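Local structure of nucleotidyltransferase-like protein (Exiguobacterium sibiricum, 3C18) at the interface of chains A and B. The protein is a nucleotidyltransferase-like protein that probably acts on nucleotides, joining a nucleotidyltransferase-like region to a YgxA-like substrate-binding domain and a helix-turn-helix domain. Numbering follows the deposited sequence. Chains: chain A/B, Nucleotidyltransferase-like protein.

The interface of chains A and B. Residues chain A 147, 150-151, 201; chain B 150, 154, 191, 195.
A:Tyr147 and A:Thr151 both meet B:Tyr191 where helix 146-167 of chain A packs against helices 146-167 and 185-196 of chain B, with helical phi/psi throughout (-56°/-41° at A:Tyr150), so residues one turn apart point at the same partner. The phenol oxygen of B:Tyr191 takes a hydrogen bond from the hydroxyl OG1 of A:Thr151, 2.9 Å to OH. OG1 also lies 3.2 Å from the backbone O of A:Tyr147, so its one hydrogen must be shared or alternate between the two acceptors; B:Tyr191 OH makes a weak bond to this carbonyl. Within chain B, NE2 of B:His154 lies in the plane of the B:Tyr191 ring, at its edge, and hydrogen-bonds to OH at 2.9 Å, which helps fix where the phenol points. NE2 also sits at the edge of the A:Tyr150 ring, in its plane.

With CG anti to the backbone N (chi1 -172°), A:Tyr150 reaches across to chain B. B:Leu195 lays CG over the centre of its ring at 3.9 Å, a CH-pi contact, and its CD2 branch turns to CD1 of A:Tyr147, 3.7 Å away. A:Leu201 CD2 covers one face of the A:Tyr147 ring from within chain A. From the opposite direction comes B:Tyr150, and the two phenol hydroxyls share a hydrogen bond, OH to OH 2.8 Å. Putting an alanine at A:Tyr150 would probably leave the B:Tyr150 hydroxyl without this mate and B:Leu195 without the ring beneath it.

The pairing may be the biological dimer, though the structure alone does not show it. The tyrosine pair lies at the two-fold, and the other contacts recur with the chains exchanged; helix 146-167 of each chain contributes, alongside helix 185-196 of chain B, within the YgxA-like region.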
# COMPACT_ATOMS: atom_id res chain seq x y z
N TYR A 147 -16.20 -5.95 -15.03
CA TYR A 147 -15.52 -6.85 -14.06
C TYR A 147 -14.50 -6.07 -13.26
O TYR A 147 -14.32 -6.27 -12.07
CB TYR A 147 -14.87 -8.02 -14.75
CG TYR A 147 -15.88 -9.06 -15.14
CD1 TYR A 147 -16.48 -9.84 -14.19
CD2 TYR A 147 -16.25 -9.23 -16.45
CE1 TYR A 147 -17.43 -10.80 -14.53
CE2 TYR A 147 -17.18 -10.19 -16.81
CZ TYR A 147 -17.77 -10.98 -15.85
OH TYR A 147 -18.70 -11.93 -16.21
N TYR A 150 -16.30 -3.53 -10.87
CA TYR A 150 -16.73 -4.28 -9.69
C TYR A 150 -15.63 -4.36 -8.70
O TYR A 150 -15.83 -4.17 -7.51
CB TYR A 150 -17.13 -5.70 -10.05
CG TYR A 150 -17.76 -6.48 -8.91
CD1 TYR A 150 -16.98 -7.03 -7.91
CD2 TYR A 150 -19.14 -6.61 -8.83
CE1 TYR A 150 -17.56 -7.75 -6.84
CE2 TYR A 150 -19.73 -7.34 -7.78
CZ TYR A 150 -18.95 -7.92 -6.80
OH TYR A 150 -19.54 -8.63 -5.76
N THR A 151 -14.42 -4.57 -9.20
CA THR A 151 -13.26 -4.67 -8.33
C THR A 151 -13.09 -3.40 -7.50
O THR A 151 -12.90 -3.45 -6.30
CB THR A 151 -11.95 -5.01 -9.10
OG1 THR A 151 -12.10 -6.28 -9.74
CG2 THR A 151 -10.81 -5.10 -8.14
N LEU A 201 -24.94 -7.83 -13.66
CA LEU A 201 -23.66 -7.30 -13.20
C LEU A 201 -23.70 -5.78 -13.28
O LEU A 201 -23.34 -5.05 -12.33
CB LEU A 201 -22.50 -7.91 -14.03
CG LEU A 201 -21.12 -7.40 -13.64
CD1 LEU A 201 -20.81 -7.75 -12.19
CD2 LEU A 201 -20.04 -7.92 -14.58
N TYR B 150 -15.16 -12.91 1.99
CA TYR B 150 -15.43 -12.58 0.59
C TYR B 150 -14.52 -11.47 0.14
O TYR B 150 -14.09 -11.42 -0.99
CB TYR B 150 -16.90 -12.22 0.38
CG TYR B 150 -17.29 -11.93 -1.06
CD1 TYR B 150 -17.02 -10.70 -1.64
CD2 TYR B 150 -18.00 -12.85 -1.79
CE1 TYR B 150 -17.43 -10.43 -2.95
CE2 TYR B 150 -18.39 -12.59 -3.09
CZ TYR B 150 -18.10 -11.39 -3.67
OH TYR B 150 -18.50 -11.12 -4.96
N HIS B 154 -11.74 -12.09 -2.71
CA HIS B 154 -11.92 -11.25 -3.86
C HIS B 154 -10.62 -10.58 -4.25
O HIS B 154 -10.23 -10.58 -5.41
CB HIS B 154 -12.99 -10.21 -3.59
CG HIS B 154 -13.26 -9.32 -4.74
ND1 HIS B 154 -12.53 -8.18 -4.96
CD2 HIS B 154 -14.16 -9.40 -5.75
CE1 HIS B 154 -12.96 -7.58 -6.06
NE2 HIS B 154 -13.97 -8.29 -6.55
N TYR B 191 -13.35 -15.89 -11.18
CA TYR B 191 -13.83 -14.57 -10.77
C TYR B 191 -15.31 -14.46 -11.19
O TYR B 191 -16.16 -14.02 -10.42
CB TYR B 191 -12.99 -13.45 -11.39
CG TYR B 191 -13.34 -12.08 -10.86
CD1 TYR B 191 -13.17 -11.77 -9.51
CD2 TYR B 191 -13.81 -11.08 -11.69
CE1 TYR B 191 -13.48 -10.50 -9.02
CE2 TYR B 191 -14.11 -9.81 -11.21
CZ TYR B 191 -13.95 -9.53 -9.88
OH TYR B 191 -14.25 -8.27 -9.41
N LEU B 195 -18.81 -14.04 -8.67
CA LEU B 195 -19.62 -12.85 -8.83
C LEU B 195 -21.03 -13.19 -9.23
O LEU B 195 -21.99 -12.65 -8.68
CB LEU B 195 -19.03 -11.91 -9.89
CG LEU B 195 -18.17 -10.76 -9.41
CD1 LEU B 195 -17.10 -11.21 -8.46
CD2 LEU B 195 -17.58 -10.03 -10.62